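Long-range contacts in hydrazine synthase alpha subunit (Candidatus Kuenenia stuttgartiensis, PDB 5C2V), which forms hydrazine within the hydrazine synthase complex, condensing ammonia with hydroxylamine delivered from the gamma subunit's active site, and carries two c-type hemes: residues G158-T163 against D191-K196; I291-R296 against P342-R347; D346-S351 against F363-C368; R503-Y508 against K640-D645; D645-I650 against Q766-P771. All coordinates share one frame; numbering follows the deposited sequence.

Contact 1. Residues G158-T163 against D191-K196; sequences GMVEKT and DTQGGK
V160 and K196 bring the backbones together, their CA atoms 6.4 Å apart, as the strand 154-171 runs past the loop leading from strand 186-191 into helix 196-201. V160 reaches over with CG2, which lies 3.7 Å from Q193 CG and touches K196 CB equally closely; the rest of the lysine chain leads off from the contact. Q193 is the long arm on the loop side. Its CG (beside the backbone N, chi1 -71°) touches both V160 CG2 and the E161 carbonyl, with Q193 CG 3.6 Å from E161 O. At the loop's start, D191 OD1 accepts from Q193 N at 2.9 Å, an Asx turn, and G195 then takes the N-cap position of helix 196-201. Both segments belong to a branched antiparallel sheet in the N-terminal part of the chain, in which strands 154-171 and 186-191 pair directly and D191 also pairs through its backbone with T217. At the far end the contact turns polar. T163 OG1 donates to T192 OG1 at 2.9 Å, while Q193 NE2 points almost straight at T163 OG1 (169°) but makes only a weak bond of 3.4 Å. T192 OG1 has a further weak bond to G164 O, and Y85 OH bonds to T163 O.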
# COMPACT_ATOMS: atom_id res chain seq x y z
N GLY D 158 36.11 41.50 23.71
CA GLY D 158 35.76 42.36 22.58
C GLY D 158 34.52 41.97 21.82
O GLY D 158 33.79 41.07 22.22
N MET D 159 34.25 42.68 20.72
CA MET D 159 32.92 42.63 20.12
C MET D 159 32.85 41.94 18.76
O MET D 159 33.87 41.56 18.18
CB MET D 159 32.37 44.05 19.97
CG MET D 159 32.62 44.95 21.18
SD MET D 159 31.70 44.43 22.63
CE MET D 159 30.03 44.82 22.13
N VAL D 160 31.63 41.80 18.26
CA VAL D 160 31.38 41.29 16.92
C VAL D 160 30.06 41.86 16.40
O VAL D 160 29.10 41.99 17.17
CB VAL D 160 31.36 39.74 16.89
CG1 VAL D 160 30.43 39.19 17.96
CG2 VAL D 160 30.98 39.22 15.51
N GLU D 161 30.00 42.20 15.12
CA GLU D 161 28.75 42.66 14.52
C GLU D 161 27.69 41.58 14.62
O GLU D 161 27.94 40.42 14.28
CB GLU D 161 28.97 43.05 13.05
CG GLU D 161 29.11 44.54 12.81
CD GLU D 161 27.80 45.29 12.98
OE1 GLU D 161 26.75 44.75 12.58
OE2 GLU D 161 27.83 46.42 13.52
N LYS D 162 26.50 41.95 15.09
CA LYS D 162 25.42 40.97 15.17
C LYS D 162 24.63 41.03 13.87
O LYS D 162 23.90 41.98 13.61
CB LYS D 162 24.51 41.24 16.37
CG LYS D 162 25.24 41.31 17.70
CD LYS D 162 24.26 41.63 18.83
CE LYS D 162 23.62 42.99 18.62
NZ LYS D 162 22.37 43.15 19.41
N THR D 163 24.78 39.98 13.08
CA THR D 163 24.14 39.87 11.78
C THR D 163 23.26 38.64 11.79
O THR D 163 22.03 38.73 11.67
CB THR D 163 25.16 39.78 10.63
OG1 THR D 163 26.15 38.80 10.96
CG2 THR D 163 25.85 41.12 10.43
N ASP D 191 28.57 30.62 9.92
CA ASP D 191 28.92 31.86 10.60
C ASP D 191 29.44 32.86 9.59
O ASP D 191 30.42 32.60 8.88
CB ASP D 191 29.95 31.61 11.70
CG ASP D 191 30.03 32.74 12.71
OD1 ASP D 191 29.92 33.92 12.30
OD2 ASP D 191 30.19 32.45 13.91
N THR D 192 28.76 34.00 9.52
CA THR D 192 29.05 35.05 8.55
C THR D 192 30.19 35.95 8.97
O THR D 192 30.77 36.67 8.15
CB THR D 192 27.80 35.92 8.29
OG1 THR D 192 27.47 36.64 9.49
CG2 THR D 192 26.62 35.07 7.87
N GLN D 193 30.53 35.94 10.26
CA GLN D 193 31.56 36.83 10.78
C GLN D 193 32.93 36.17 10.86
O GLN D 193 33.90 36.81 11.28
CB GLN D 193 31.14 37.38 12.15
CG GLN D 193 30.00 38.38 12.08
CD GLN D 193 30.30 39.54 11.14
OE1 GLN D 193 31.46 39.89 10.91
NE2 GLN D 193 29.25 40.14 10.59
N GLY D 194 33.02 34.92 10.44
CA GLY D 194 34.28 34.20 10.44
C GLY D 194 34.46 33.32 11.66
O GLY D 194 35.58 32.95 12.02
N GLY D 195 33.35 33.00 12.32
CA GLY D 195 33.38 32.19 13.52
C GLY D 195 33.20 33.03 14.76
O GLY D 195 33.14 32.50 15.87
N LYS D 196 33.12 34.34 14.60
CA LYS D 196 33.09 35.19 15.79
C LYS D 196 31.70 35.23 16.43
O LYS D 196 31.58 35.57 17.59
CB LYS D 196 33.58 36.60 15.45
CG LYS D 196 35.11 36.70 15.38
CD LYS D 196 35.60 36.52 13.95
CE LYS D 196 37.11 36.48 13.86
NZ LYS D 196 37.55 36.42 12.44

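Contact 2. Residues I291-R296 against P342-R347; sequences ITFGDR and PLPDDR
F293 and P344 make the principal apolar contact between two loops, 291-296 and 342-347, that each join the first and second strands of neighbouring propeller blades. P344 CG sits over one face of the phenyl ring, 4.0 Å from the centroid and 22° off the normal, a CH-pi contact displaced toward the rim. The two side chains lie side by side and point the same way, which also brings P344 CD within 3.6 Å of F293 CE2. A second apolar patch lies nearer the strands, where T292 CG2 meets P342 CB at 3.9 Å with the side chains crossing at about a right angle. Among the polar groups, P342 O lies in the plane of the F293 ring, 4.0 Å from CE2, and D346 OD1 comes within 3.2 Å of G294 CA, a position with no side chain to obstruct it. D346 OD1 has a salt bridge to K23, whose NZ also bonds P344 O. T292 OG1 donates to D295 OD1 at 2.6 Å and takes the N-H of K297, and D346 N bonds L343 O to close a type I turn. With no clear hydrogen bond across the loops, the join rests mainly on the F293 ring and T292 methyl packing against the two prolines.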
# COMPACT_ATOMS: atom_id res chain seq x y z
N ILE D 291 5.27 28.08 6.42
CA ILE D 291 4.20 28.10 7.41
C ILE D 291 3.42 29.42 7.40
O ILE D 291 4.01 30.50 7.38
CB ILE D 291 4.75 27.85 8.83
CG1 ILE D 291 5.64 26.61 8.83
CG2 ILE D 291 3.61 27.70 9.83
CD1 ILE D 291 6.20 26.26 10.19
N THR D 292 2.09 29.32 7.40
CA THR D 292 1.23 30.50 7.42
C THR D 292 1.17 31.13 8.80
O THR D 292 1.29 30.44 9.81
CB THR D 292 -0.20 30.15 6.97
OG1 THR D 292 -0.77 29.21 7.89
CG2 THR D 292 -0.20 29.57 5.57
N PHE D 293 1.02 32.44 8.84
CA PHE D 293 0.98 33.18 10.09
C PHE D 293 -0.40 33.20 10.76
O PHE D 293 -0.50 33.07 11.98
CB PHE D 293 1.49 34.60 9.85
CG PHE D 293 2.88 34.65 9.30
CD1 PHE D 293 3.98 34.62 10.14
CD2 PHE D 293 3.10 34.69 7.93
CE1 PHE D 293 5.27 34.65 9.64
CE2 PHE D 293 4.38 34.72 7.42
CZ PHE D 293 5.47 34.70 8.27
N GLY D 294 -1.45 33.38 9.96
CA GLY D 294 -2.79 33.49 10.52
C GLY D 294 -3.38 32.23 11.15
O GLY D 294 -3.71 32.23 12.33
N ASP D 295 -3.51 31.17 10.36
CA ASP D 295 -4.06 29.91 10.87
C ASP D 295 -2.97 28.90 11.23
O ASP D 295 -3.28 27.78 11.64
CB ASP D 295 -5.04 29.30 9.87
CG ASP D 295 -4.58 29.45 8.43
OD1 ASP D 295 -3.35 29.49 8.19
OD2 ASP D 295 -5.45 29.53 7.54
N ARG D 296 -1.72 29.30 11.06
CA ARG D 296 -0.57 28.44 11.37
C ARG D 296 -0.62 27.11 10.64
O ARG D 296 -0.72 26.05 11.27
CB ARG D 296 -0.46 28.21 12.88
CG ARG D 296 0.31 29.28 13.62
CD ARG D 296 0.14 29.14 15.12
NE ARG D 296 1.28 29.69 15.86
CZ ARG D 296 2.22 28.95 16.44
NH1 ARG D 296 2.15 27.62 16.37
NH2 ARG D 296 3.22 29.53 17.09
N PRO D 342 3.56 32.26 1.85
CA PRO D 342 2.55 32.87 2.73
C PRO D 342 2.97 34.24 3.25
O PRO D 342 4.16 34.48 3.48
CB PRO D 342 2.45 31.87 3.89
CG PRO D 342 3.12 30.62 3.41
CD PRO D 342 4.16 31.06 2.44
N LEU D 343 2.00 35.13 3.42
CA LEU D 343 2.26 36.46 3.98
C LEU D 343 1.57 36.62 5.33
O LEU D 343 0.54 36.00 5.58
CB LEU D 343 1.78 37.55 3.02
CG LEU D 343 2.65 37.89 1.80
CD1 LEU D 343 2.02 39.02 1.00
CD2 LEU D 343 4.06 38.27 2.24
N PRO D 344 2.14 37.46 6.21
CA PRO D 344 1.55 37.81 7.50
C PRO D 344 0.17 38.47 7.37
O PRO D 344 -0.56 38.58 8.35
CB PRO D 344 2.56 38.79 8.10
CG PRO D 344 3.85 38.39 7.49
CD PRO D 344 3.52 37.98 6.08
N ASP D 345 -0.16 38.90 6.16
CA ASP D 345 -1.45 39.53 5.87
C ASP D 345 -2.49 38.47 5.54
O ASP D 345 -3.61 38.79 5.13
CB ASP D 345 -1.32 40.51 4.70
CG ASP D 345 -0.17 41.47 4.88
OD1 ASP D 345 0.15 41.81 6.03
OD2 ASP D 345 0.42 41.88 3.85
N ASP D 346 -2.10 37.21 5.71
CA ASP D 346 -2.90 36.04 5.34
C ASP D 346 -3.09 35.96 3.83
O ASP D 346 -4.07 35.39 3.35
CB ASP D 346 -4.26 36.05 6.05
CG ASP D 346 -4.13 35.98 7.56
OD1 ASP D 346 -3.10 35.46 8.04
OD2 ASP D 346 -5.06 36.44 8.26
N ARG D 347 -2.15 36.54 3.09
CA ARG D 347 -2.11 36.35 1.65
C ARG D 347 -1.00 35.37 1.31
O ARG D 347 -0.25 34.95 2.19
CB ARG D 347 -1.89 37.69 0.93
CG ARG D 347 -2.95 38.73 1.21
CD ARG D 347 -2.72 39.99 0.40
NE ARG D 347 -1.47 40.66 0.75
CZ ARG D 347 -0.99 41.72 0.12
NH1 ARG D 347 -1.64 42.24 -0.90
NH2 ARG D 347 0.16 42.27 0.52

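Contact 3. Residues D346-S351 against F363-C368; sequences DRMLVS and FNFSKC
M348 and F363 both hold CG anti to the backbone N (chi1 -173° and -167°), and the two side chains lie side by side, pointing the same way. The methionine then bends at its last torsion (chi3 57°), which brings CE over one face of the F363 ring. CE stands 3.9 Å from the ring centroid, a CH-pi contact shifted toward the rim, where F363 CG and CD2 are its nearest atoms. The same methyl touches a second ring, with M348 CE 3.6 Å from F365 CZ. On the side toward the turn, V350 CG1 meets F363 CD1 at 3.7 Å, and V350 CG2 lies at the ring's edge. Strands 348-353 and 359-364 form a beta hairpin in the middle of a four-stranded antiparallel propeller blade. F363 N donates to M348 O at 2.9 Å in a nearly straight bond, but the return bond is replaced by a water, which accepts from M348 N at 2.8 Å and donates to F363 O. Past this pair the second strand ends. N364 OD1 accepts from S366 N at 2.8 Å in its carbonyl plane, an Asx turn, and from K367 N well above that plane. F365 stands on this bend with F363 CD2 over the centre of its ring, while Y337, on strand 336-342 beyond 348-353, touches F363.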
# COMPACT_ATOMS: atom_id res chain seq x y z
N ASP D 346 -2.10 37.21 5.71
CA ASP D 346 -2.90 36.04 5.34
C ASP D 346 -3.09 35.96 3.83
O ASP D 346 -4.07 35.39 3.35
CB ASP D 346 -4.26 36.05 6.05
CG ASP D 346 -4.13 35.98 7.56
OD1 ASP D 346 -3.10 35.46 8.04
OD2 ASP D 346 -5.06 36.44 8.26
N ARG D 347 -2.15 36.54 3.09
CA ARG D 347 -2.11 36.35 1.65
C ARG D 347 -1.00 35.37 1.31
O ARG D 347 -0.25 34.95 2.19
CB ARG D 347 -1.89 37.69 0.93
CG ARG D 347 -2.95 38.73 1.21
CD ARG D 347 -2.72 39.99 0.40
NE ARG D 347 -1.47 40.66 0.75
CZ ARG D 347 -0.99 41.72 0.12
NH1 ARG D 347 -1.64 42.24 -0.90
NH2 ARG D 347 0.16 42.27 0.52
N MET D 348 -0.90 35.01 0.04
CA MET D 348 0.16 34.11 -0.40
C MET D 348 0.53 34.35 -1.86
O MET D 348 -0.34 34.61 -2.70
CB MET D 348 -0.25 32.65 -0.19
CG MET D 348 0.85 31.64 -0.46
SD MET D 348 0.47 30.00 0.19
CE MET D 348 -1.08 29.65 -0.64
N LEU D 349 1.82 34.25 -2.17
CA LEU D 349 2.30 34.34 -3.54
C LEU D 349 2.70 32.96 -4.03
O LEU D 349 3.48 32.26 -3.38
CB LEU D 349 3.48 35.31 -3.65
CG LEU D 349 3.16 36.80 -3.68
CD1 LEU D 349 4.44 37.62 -3.61
CD2 LEU D 349 2.37 37.15 -4.93
N VAL D 350 2.15 32.55 -5.17
CA VAL D 350 2.44 31.22 -5.70
C VAL D 350 2.98 31.30 -7.13
O VAL D 350 2.65 32.21 -7.88
CB VAL D 350 1.18 30.32 -5.69
CG1 VAL D 350 0.74 30.05 -4.26
CG2 VAL D 350 0.06 30.96 -6.49
N SER D 351 3.82 30.34 -7.48
CA SER D 351 4.24 30.20 -8.87
C SER D 351 3.35 29.15 -9.53
O SER D 351 3.22 28.03 -9.05
CB SER D 351 5.71 29.81 -8.98
OG SER D 351 6.08 29.63 -10.34
N PHE D 363 -2.50 34.05 -4.61
CA PHE D 363 -3.32 32.86 -4.39
C PHE D 363 -4.70 33.22 -3.85
O PHE D 363 -4.87 34.19 -3.12
CB PHE D 363 -2.62 31.90 -3.42
CG PHE D 363 -3.24 30.53 -3.38
CD1 PHE D 363 -2.92 29.58 -4.33
CD2 PHE D 363 -4.15 30.20 -2.39
CE1 PHE D 363 -3.49 28.32 -4.30
CE2 PHE D 363 -4.72 28.95 -2.35
CZ PHE D 363 -4.40 28.01 -3.30
N ASN D 364 -5.69 32.42 -4.23
CA ASN D 364 -7.05 32.59 -3.74
C ASN D 364 -7.49 31.36 -2.94
O ASN D 364 -7.58 30.26 -3.48
CB ASN D 364 -8.02 32.84 -4.90
CG ASN D 364 -9.38 33.35 -4.44
OD1 ASN D 364 -9.90 32.93 -3.41
ND2 ASN D 364 -9.95 34.26 -5.22
N PHE D 365 -7.75 31.56 -1.65
CA PHE D 365 -8.13 30.47 -0.77
C PHE D 365 -9.60 30.08 -0.91
O PHE D 365 -9.98 28.95 -0.60
CB PHE D 365 -7.82 30.83 0.68
CG PHE D 365 -6.36 30.92 0.99
CD1 PHE D 365 -5.66 32.10 0.78
CD2 PHE D 365 -5.67 29.82 1.47
CE1 PHE D 365 -4.31 32.18 1.06
CE2 PHE D 365 -4.32 29.89 1.75
CZ PHE D 365 -3.64 31.07 1.54
N SER D 366 -10.42 31.01 -1.39
CA SER D 366 -11.84 30.74 -1.56
C SER D 366 -12.10 29.91 -2.82
O SER D 366 -13.08 29.18 -2.90
CB SER D 366 -12.63 32.05 -1.62
OG SER D 366 -12.24 32.84 -2.72
N LYS D 367 -11.20 30.03 -3.80
CA LYS D 367 -11.33 29.28 -5.04
C LYS D 367 -10.48 28.01 -5.07
O LYS D 367 -10.56 27.23 -6.02
CB LYS D 367 -10.94 30.17 -6.23
CG LYS D 367 -11.89 31.32 -6.48
CD LYS D 367 -13.31 30.82 -6.69
CE LYS D 367 -14.22 31.94 -7.16
NZ LYS D 367 -13.73 32.56 -8.42
N CYS D 368 -9.69 27.80 -4.02
CA CYS D 368 -8.74 26.68 -3.96
C CYS D 368 -7.86 26.62 -5.20
O CYS D 368 -7.53 25.53 -5.69
CB CYS D 368 -9.48 25.35 -3.77
SG CYS D 368 -10.39 25.20 -2.22
O HOH W 1 -3.22 35.75 -1.41

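Contact 4. Residues R503-Y508 against K640-D645; sequences RGIIGY and KQRTVD
T643 and R642 fasten the loop 640-645 to the strand 503-510, an outermost strand of the middle domain's antiparallel sheet within this chain, and so tie that domain to the cytochrome c region. Two hydrogen bonds carry the join. T643 OG1 stands anti to its backbone N (chi1 -167°) and donates at 2.6 Å to R503 O, in the carbonyl plane and on a lone pair. One step along, I505 N donates to R642 O at 2.8 Å, nearly along the C=O axis. Between these bonds G504, with no side chain, lets the backbones close to 4.2 Å from G504 CA to T643 CA.

Side chains from both segments add to this. I505 runs alongside R642, and its CD1 lies over one face of the guanidinium, 3.5 Å from R642 NH2. Q641 extends across, with its CG against I505 O and its NE2 3.5 Å from I506 CG1.

Farther out, each polar end has an anchor. E759 of helix 751-762 forms a salt bridge with R642 NH2 and also takes a hydrogen bond from Y508 OH, tying both side chains to that helix. Q466 and Y468 hold the two ends of the Q641 amide, NE2 and OE1 respectively. On its other side the strand pairs with 461-467, and there I506 and G507 both face I464 in a classic beta bulge. Beyond that bulge the Y508 ring turns an edge to the arginine, placing CE2 4.2 Å from R642 NH2 and near the guanidinium plane.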
# COMPACT_ATOMS: atom_id res chain seq x y z
N ARG D 503 27.24 -0.76 4.68
CA ARG D 503 27.17 -0.35 6.08
C ARG D 503 28.01 -1.28 6.95
O ARG D 503 28.45 -2.33 6.50
CB ARG D 503 25.72 -0.32 6.56
CG ARG D 503 24.93 -1.58 6.28
CD ARG D 503 23.44 -1.28 6.34
NE ARG D 503 23.04 -0.37 5.27
CZ ARG D 503 21.86 0.25 5.22
NH1 ARG D 503 20.97 0.05 6.18
NH2 ARG D 503 21.58 1.06 4.22
N GLY D 504 28.24 -0.87 8.19
CA GLY D 504 29.06 -1.65 9.10
C GLY D 504 28.58 -1.53 10.53
O GLY D 504 27.65 -0.78 10.82
N ILE D 505 29.22 -2.27 11.43
CA ILE D 505 28.77 -2.34 12.81
C ILE D 505 29.48 -1.32 13.70
O ILE D 505 30.68 -1.42 13.94
CB ILE D 505 28.99 -3.75 13.40
CG1 ILE D 505 28.34 -4.80 12.50
CG2 ILE D 505 28.43 -3.83 14.81
CD1 ILE D 505 28.56 -6.23 12.97
N ILE D 506 28.72 -0.34 14.19
CA ILE D 506 29.24 0.57 15.20
C ILE D 506 29.56 -0.24 16.45
O ILE D 506 30.63 -0.10 17.03
CB ILE D 506 28.24 1.70 15.54
CG1 ILE D 506 28.35 2.83 14.53
CG2 ILE D 506 28.49 2.24 16.94
CD1 ILE D 506 27.46 4.01 14.83
N GLY D 507 28.62 -1.09 16.85
CA GLY D 507 28.87 -1.98 17.96
C GLY D 507 27.62 -2.39 18.71
O GLY D 507 26.53 -1.92 18.41
N TYR D 508 27.78 -3.25 19.70
CA TYR D 508 26.63 -3.76 20.45
C TYR D 508 26.57 -3.19 21.85
O TYR D 508 27.60 -2.89 22.45
CB TYR D 508 26.67 -5.29 20.51
CG TYR D 508 26.54 -5.98 19.18
CD1 TYR D 508 25.30 -6.44 18.74
CD2 TYR D 508 27.64 -6.20 18.37
CE1 TYR D 508 25.17 -7.09 17.53
CE2 TYR D 508 27.52 -6.84 17.15
CZ TYR D 508 26.29 -7.29 16.74
OH TYR D 508 26.16 -7.93 15.53
N LYS D 640 39.31 1.08 11.80
CA LYS D 640 39.18 -0.27 12.33
C LYS D 640 37.74 -0.75 12.51
O LYS D 640 37.52 -1.85 13.02
CB LYS D 640 39.94 -0.35 13.65
CG LYS D 640 41.30 0.31 13.59
CD LYS D 640 42.02 0.30 14.92
CE LYS D 640 42.58 -1.07 15.23
NZ LYS D 640 43.44 -1.04 16.45
N GLN D 641 36.76 0.07 12.12
CA GLN D 641 35.35 -0.29 12.29
C GLN D 641 35.00 -1.55 11.48
O GLN D 641 35.26 -1.62 10.28
CB GLN D 641 34.44 0.87 11.89
CG GLN D 641 33.00 0.71 12.36
CD GLN D 641 32.11 1.86 11.93
OE1 GLN D 641 32.09 2.24 10.76
NE2 GLN D 641 31.37 2.42 12.88
N ARG D 642 34.39 -2.52 12.15
CA ARG D 642 34.15 -3.84 11.57
C ARG D 642 32.84 -3.94 10.80
O ARG D 642 31.81 -3.39 11.21
CB ARG D 642 34.18 -4.91 12.66
CG ARG D 642 34.12 -6.34 12.15
CD ARG D 642 34.18 -7.34 13.29
NE ARG D 642 33.00 -7.28 14.15
CZ ARG D 642 31.93 -8.06 14.02
NH1 ARG D 642 31.90 -8.98 13.06
NH2 ARG D 642 30.91 -7.93 14.85
N THR D 643 32.89 -4.64 9.67
CA THR D 643 31.70 -4.96 8.89
C THR D 643 31.76 -6.41 8.42
O THR D 643 32.81 -7.05 8.53
CB THR D 643 31.55 -4.04 7.66
OG1 THR D 643 30.23 -4.17 7.11
CG2 THR D 643 32.58 -4.39 6.60
N VAL D 644 30.65 -6.92 7.90
CA VAL D 644 30.63 -8.26 7.35
C VAL D 644 30.55 -8.22 5.83
O VAL D 644 29.57 -7.74 5.26
CB VAL D 644 29.45 -9.09 7.89
CG1 VAL D 644 29.48 -10.50 7.33
CG2 VAL D 644 29.48 -9.12 9.41
N ASP D 645 31.59 -8.71 5.17
CA ASP D 645 31.65 -8.75 3.72
C ASP D 645 31.47 -10.18 3.22
O ASP D 645 32.12 -11.10 3.71
CB ASP D 645 32.98 -8.17 3.22
CG ASP D 645 33.00 -7.98 1.72
OD1 ASP D 645 33.37 -8.93 1.00
OD2 ASP D 645 32.66 -6.87 1.25

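Contact 5. Residues D645-I650 against Q766-P771; sequences DFRRDI and QWDNIP. With CA (calcium ion), chain Z.
R647 and D768 meet beside a calcium site, where D768 OD1 binds the ion at 2.3 Å and I770 O, two waters, G772 O and D774 OD2 complete the shell. D768 OD2 forms a salt bridge with R647 NH1 at 2.7 Å, the carboxylate lying over a guanidinium face; its OD1 takes only a weak bond from NH2. D645 grips the same guanidinium side-on. Its OD1 accepts from R647 NE at 2.8 Å on the syn lone pair, and OD2 accepts from NH2. OD2 also takes N769 N at 2.8 Å from the opposite face of its plane. Bound by D645 at its edge and D768 over a face, with D774 as a further partner, the arginine probably offsets the repulsion between the D645 and D768 carboxylates. The aliphatic part of R647 lies on W767, with CG 3.5 Å from the six-membered ring centroid and over its face. F646 meets the same indole rim to rim, CD2 3.4 Å from W767 CE3. D645 is the N-cap of helix 646-657, with weak bonds from R647 N and R648 N to OD1. The loop 766-771 follows helix 751-762, whose W760 bonds Q766 O and, with I757, packs on I650; Y689 of helix 687-692 stands edge-to-face with F646.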
# COMPACT_ATOMS: atom_id res chain seq x y z
N ASP D 645 31.59 -8.71 5.17
CA ASP D 645 31.65 -8.75 3.72
C ASP D 645 31.47 -10.18 3.22
O ASP D 645 32.12 -11.10 3.71
CB ASP D 645 32.98 -8.17 3.22
CG ASP D 645 33.00 -7.98 1.72
OD1 ASP D 645 33.37 -8.93 1.00
OD2 ASP D 645 32.66 -6.87 1.25
N PHE D 646 30.59 -10.36 2.24
CA PHE D 646 30.23 -11.70 1.77
C PHE D 646 31.42 -12.45 1.17
O PHE D 646 31.55 -13.66 1.35
CB PHE D 646 29.11 -11.62 0.74
CG PHE D 646 28.60 -12.96 0.28
CD1 PHE D 646 27.68 -13.66 1.04
CD2 PHE D 646 29.05 -13.52 -0.90
CE1 PHE D 646 27.21 -14.89 0.63
CE2 PHE D 646 28.59 -14.75 -1.32
CZ PHE D 646 27.67 -15.44 -0.55
N ARG D 647 32.28 -11.73 0.46
CA ARG D 647 33.42 -12.35 -0.21
C ARG D 647 34.51 -12.75 0.78
O ARG D 647 35.10 -13.82 0.67
CB ARG D 647 33.99 -11.40 -1.26
CG ARG D 647 32.94 -10.82 -2.19
CD ARG D 647 33.39 -9.50 -2.77
NE ARG D 647 33.53 -8.48 -1.74
CZ ARG D 647 33.97 -7.25 -1.97
NH1 ARG D 647 34.31 -6.87 -3.20
NH2 ARG D 647 34.07 -6.38 -0.97
N ARG D 648 34.77 -11.87 1.74
CA ARG D 648 35.84 -12.08 2.71
C ARG D 648 35.42 -13.02 3.85
O ARG D 648 36.23 -13.80 4.34
CB ARG D 648 36.29 -10.74 3.29
CG ARG D 648 37.51 -10.82 4.18
CD ARG D 648 37.32 -9.99 5.44
NE ARG D 648 36.92 -8.62 5.14
CZ ARG D 648 36.37 -7.80 6.02
NH1 ARG D 648 36.14 -8.21 7.26
NH2 ARG D 648 36.04 -6.56 5.67
N ASP D 649 34.16 -12.93 4.26
CA ASP D 649 33.71 -13.60 5.48
C ASP D 649 32.83 -14.83 5.21
O ASP D 649 33.19 -15.94 5.58
CB ASP D 649 32.96 -12.60 6.36
CG ASP D 649 33.82 -11.43 6.79
OD1 ASP D 649 35.02 -11.64 7.05
OD2 ASP D 649 33.31 -10.29 6.85
N ILE D 650 31.67 -14.61 4.59
CA ILE D 650 30.67 -15.66 4.42
C ILE D 650 31.06 -16.74 3.40
O ILE D 650 30.95 -17.94 3.68
CB ILE D 650 29.32 -15.06 3.99
CG1 ILE D 650 28.88 -13.97 4.97
CG2 ILE D 650 28.26 -16.15 3.88
CD1 ILE D 650 28.81 -14.43 6.41
N GLN D 766 24.51 -7.62 2.13
CA GLN D 766 25.26 -7.06 1.01
C GLN D 766 26.27 -8.05 0.46
O GLN D 766 26.39 -9.18 0.95
CB GLN D 766 25.97 -5.77 1.42
CG GLN D 766 25.05 -4.62 1.81
CD GLN D 766 24.56 -4.72 3.24
OE1 GLN D 766 24.95 -5.63 3.98
NE2 GLN D 766 23.70 -3.79 3.64
N TRP D 767 26.99 -7.62 -0.57
CA TRP D 767 28.04 -8.40 -1.21
C TRP D 767 29.36 -7.67 -1.00
O TRP D 767 30.29 -8.18 -0.37
CB TRP D 767 27.74 -8.59 -2.70
CG TRP D 767 28.95 -8.83 -3.57
CD1 TRP D 767 29.69 -7.89 -4.22
CD2 TRP D 767 29.51 -10.10 -3.93
NE1 TRP D 767 30.70 -8.49 -4.94
CE2 TRP D 767 30.61 -9.84 -4.78
CE3 TRP D 767 29.20 -11.42 -3.61
CZ2 TRP D 767 31.39 -10.86 -5.31
CZ3 TRP D 767 29.98 -12.44 -4.14
CH2 TRP D 767 31.07 -12.15 -4.98
N ASP D 768 29.43 -6.46 -1.54
CA ASP D 768 30.59 -5.62 -1.37
C ASP D 768 30.28 -4.60 -0.28
O ASP D 768 29.54 -3.64 -0.51
CB ASP D 768 30.93 -4.94 -2.69
CG ASP D 768 32.36 -4.47 -2.76
OD1 ASP D 768 32.86 -3.94 -1.76
OD2 ASP D 768 32.99 -4.64 -3.83
N ASN D 769 30.83 -4.83 0.91
CA ASN D 769 30.61 -3.93 2.04
C ASN D 769 31.77 -2.98 2.27
O ASN D 769 31.76 -2.19 3.20
CB ASN D 769 30.31 -4.73 3.31
CG ASN D 769 28.86 -4.61 3.74
OD1 ASN D 769 28.17 -3.66 3.38
ND2 ASN D 769 28.39 -5.59 4.51
N ILE D 770 32.79 -3.09 1.42
CA ILE D 770 33.94 -2.20 1.49
C ILE D 770 33.82 -1.09 0.45
O ILE D 770 33.98 -1.35 -0.74
CB ILE D 770 35.26 -2.96 1.28
CG1 ILE D 770 35.37 -4.12 2.28
CG2 ILE D 770 36.45 -2.02 1.41
CD1 ILE D 770 36.60 -4.98 2.08
N PRO D 771 33.54 0.14 0.90
CA PRO D 771 33.32 1.29 0.02
C PRO D 771 34.47 1.53 -0.96
O PRO D 771 35.64 1.49 -0.56
CB PRO D 771 33.19 2.46 1.00
CG PRO D 771 32.70 1.84 2.26
CD PRO D 771 33.38 0.50 2.32
CA CA Z . 34.12 -2.16 -2.61
O HOH W 2 34.26 -3.10 -4.81
O HOH W 3 32.15 -0.93 -3.19

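In the fold
Contacts 2 and 3 share D346 and R347 and lie 10 Å apart between centres: one joins neighbouring blades, the other the hairpin within a single blade. Contact 1, also in the N-terminal part of the chain, has its centre 32 Å from that of contact 2. All three are partly buried. Contacts 2 and 3 rely on ring, proline and methyl packing, while contact 1 adds a threonine-threonine hydrogen bond to its methyl packing. Contacts 4 and 5 are buried, lie across the chain's centre from contacts 2 and 3, and share D645. N769 ND2 probably bonds V644 O between them. Contact 4 is held by two uncharged hydrogen bonds, its arginine finding a glutamate outside the segments, whereas contact 5 is a salt-bridge network beside calcium.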